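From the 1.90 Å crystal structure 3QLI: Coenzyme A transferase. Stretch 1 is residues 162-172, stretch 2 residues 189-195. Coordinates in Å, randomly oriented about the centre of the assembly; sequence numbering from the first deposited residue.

Stretch 1 (162-172) GNDYSSRIARS
Stretch 2, residues 189-195: GEAAAIH

Stretch 1 runs from a loop into a helix that continues through Ser 172; stretch 2 is a type II turn, Gly 189 to Ala 192, leading into a strand at 193-195. Their backbones come nearest at Ser 167 and Ala 191, CA to CA 5.7 Å, and the contact buries 306 Å². Side-chain donors from stretch 1 meet backbone carbonyls of stretch 2.

Asn 163 (phi/psi -126/-82, chi1 t, chi2 -55°) sends ND2 to Glu 190 O at 3.1 Å, nearly linear at 165°; ND2 is also bonded elsewhere in the structure. Asn 163 OD1 accepts from Ser 167 OG (p) at 2.8 Å, so OD1 and ND2 of Asn 163 are both satisfied. Ser 167 and Ala 191 (62/21) pack with their CB atoms 3.8 Å apart, both CA-to-CB bonds pointing toward the other stretch.

Arg 171, one helical turn later, is extended (m, t, t, chi4 85°). Arg 171 NH1 donates to Ser 167 O at 2.9 Å and Ala 191 O at 3.0 Å, although NH1 lies too close to Ile 194 CD1, so its position is less certain. Arg 171 NH2 reaches Ala 193 O, near the guanidinium plane, through a weak bond of 2.8 Å and 126°. Ala 191 CB covers one guanidinium face, while Ile 194 (m, m) is buried with its CA-to-CB bond toward stretch 1.

Asp 164 OD2 caps the turn into the helix, accepting from Ser 166 N at 2.8 Å and Ser 166 OG at 2.7 Å.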

# COMPACT_ATOMS: atom_id res chain seq x y z
N GLY A 162 -12.65 22.69 1.68
CA GLY A 162 -11.79 21.86 0.87
C GLY A 162 -10.36 22.30 0.61
O GLY A 162 -10.09 23.45 0.31
N ASN A 163 -9.45 21.34 0.75
CA ASN A 163 -8.05 21.53 0.44
C ASN A 163 -7.80 20.38 -0.52
O ASN A 163 -7.81 20.56 -1.73
CB ASN A 163 -7.16 21.45 1.67
CG ASN A 163 -5.77 22.03 1.43
OD1 ASN A 163 -5.07 21.61 0.51
ND2 ASN A 163 -5.38 22.99 2.25
N ASP A 164 -7.56 19.19 0.04
CA ASP A 164 -7.45 17.99 -0.78
C ASP A 164 -6.54 18.22 -1.98
O ASP A 164 -5.40 18.66 -1.84
CB ASP A 164 -8.83 17.47 -1.21
CG ASP A 164 -9.74 18.58 -1.72
OD1 ASP A 164 -10.38 19.26 -0.90
OD2 ASP A 164 -9.81 18.75 -2.95
N TYR A 165 -7.07 17.89 -3.15
CA TYR A 165 -6.37 18.10 -4.42
C TYR A 165 -6.77 19.46 -4.99
O TYR A 165 -6.19 19.93 -5.96
CB TYR A 165 -6.76 17.01 -5.42
CG TYR A 165 -8.25 16.92 -5.68
CD1 TYR A 165 -8.86 17.78 -6.59
CD2 TYR A 165 -9.04 15.99 -5.02
CE1 TYR A 165 -10.22 17.70 -6.83
CE2 TYR A 165 -10.39 15.91 -5.26
CZ TYR A 165 -10.98 16.77 -6.16
OH TYR A 165 -12.34 16.69 -6.40
N SER A 166 -7.76 20.08 -4.36
CA SER A 166 -8.28 21.36 -4.83
C SER A 166 -7.26 22.49 -4.80
O SER A 166 -7.19 23.30 -5.72
CB SER A 166 -9.52 21.76 -4.01
OG SER A 166 -10.61 20.90 -4.28
N SER A 167 -6.45 22.54 -3.74
CA SER A 167 -5.44 23.60 -3.64
C SER A 167 -4.37 23.53 -4.73
O SER A 167 -3.80 24.55 -5.13
CB SER A 167 -4.79 23.61 -2.24
OG SER A 167 -4.12 22.39 -1.99
N ARG A 168 -4.09 22.32 -5.22
CA ARG A 168 -3.19 22.16 -6.36
C ARG A 168 -3.88 22.48 -7.70
O ARG A 168 -3.34 23.21 -8.54
CB ARG A 168 -2.65 20.73 -6.41
CG ARG A 168 -1.92 20.36 -7.72
CD ARG A 168 -0.62 21.14 -7.87
NE ARG A 168 0.09 20.81 -9.11
CZ ARG A 168 0.89 19.76 -9.27
NH1 ARG A 168 1.09 18.90 -8.27
NH2 ARG A 168 1.48 19.55 -10.45
N ILE A 169 -5.07 21.92 -7.90
CA ILE A 169 -5.70 22.02 -9.21
C ILE A 169 -6.22 23.43 -9.47
O ILE A 169 -6.30 23.85 -10.62
CB ILE A 169 -6.82 20.98 -9.40
CG1 ILE A 169 -6.28 19.57 -9.16
CG2 ILE A 169 -7.43 21.11 -10.81
CD1 ILE A 169 -5.00 19.28 -9.96
N ALA A 170 -6.56 24.16 -8.41
CA ALA A 170 -6.96 25.57 -8.55
C ALA A 170 -5.86 26.37 -9.21
O ALA A 170 -6.11 27.33 -9.95
CB ALA A 170 -7.32 26.18 -7.19
N ARG A 171 -4.62 25.96 -8.95
CA ARG A 171 -3.44 26.62 -9.49
C ARG A 171 -2.98 25.98 -10.80
O ARG A 171 -2.55 26.68 -11.72
CB ARG A 171 -2.31 26.63 -8.46
CG ARG A 171 -2.69 27.43 -7.20
CD ARG A 171 -1.79 27.15 -6.03
NE ARG A 171 -1.95 28.19 -5.00
CZ ARG A 171 -2.89 28.19 -4.06
NH1 ARG A 171 -3.80 27.21 -3.98
NH2 ARG A 171 -2.92 29.19 -3.18
N SER A 172 -3.08 24.66 -10.91
CA SER A 172 -2.62 23.99 -12.13
C SER A 172 -3.64 24.01 -13.28
O SER A 172 -3.24 23.95 -14.43
CB SER A 172 -2.16 22.56 -11.85
OG SER A 172 -0.98 22.58 -11.05
N GLY A 189 -4.90 27.48 6.02
CA GLY A 189 -4.26 26.24 5.64
C GLY A 189 -3.19 26.42 4.59
O GLY A 189 -2.98 27.52 4.07
N GLU A 190 -2.50 25.33 4.28
CA GLU A 190 -1.45 25.38 3.28
C GLU A 190 -2.08 25.48 1.91
O GLU A 190 -2.80 24.56 1.49
CB GLU A 190 -0.57 24.14 3.34
CG GLU A 190 0.44 24.08 2.19
CD GLU A 190 1.32 22.85 2.22
OE1 GLU A 190 1.03 21.89 2.98
OE2 GLU A 190 2.31 22.85 1.46
N ALA A 191 -1.82 26.61 1.23
CA ALA A 191 -2.37 26.88 -0.09
C ALA A 191 -3.90 26.94 -0.07
O ALA A 191 -4.56 26.79 -1.11
CB ALA A 191 -1.87 25.84 -1.11
N ALA A 192 -4.47 27.16 1.11
CA ALA A 192 -5.92 27.25 1.24
C ALA A 192 -6.44 28.58 0.72
O ALA A 192 -7.59 28.68 0.30
CB ALA A 192 -6.36 27.04 2.68
N ALA A 193 -5.59 29.60 0.77
CA ALA A 193 -5.96 30.94 0.30
C ALA A 193 -5.49 31.17 -1.13
O ALA A 193 -4.34 30.88 -1.47
CB ALA A 193 -5.37 32.00 1.24
N ILE A 194 -6.36 31.68 -1.99
CA ILE A 194 -5.98 31.94 -3.37
C ILE A 194 -6.20 33.39 -3.71
O ILE A 194 -7.30 33.91 -3.51
CB ILE A 194 -6.83 31.14 -4.38
CG1 ILE A 194 -7.14 29.73 -3.86
CG2 ILE A 194 -6.15 31.14 -5.77
CD1 ILE A 194 -5.94 28.85 -3.73
N HIS A 195 -5.19 34.05 -4.24
CA HIS A 195 -5.30 35.47 -4.58
C HIS A 195 -6.15 35.70 -5.83
O HIS A 195 -6.15 34.89 -6.75
CB HIS A 195 -3.91 36.07 -4.78
CG HIS A 195 -3.92 37.57 -4.83
ND1 HIS A 195 -3.79 38.27 -6.00
CD2 HIS A 195 -4.06 38.49 -3.85
CE1 HIS A 195 -3.84 39.56 -5.75
NE2 HIS A 195 -4.00 39.72 -4.45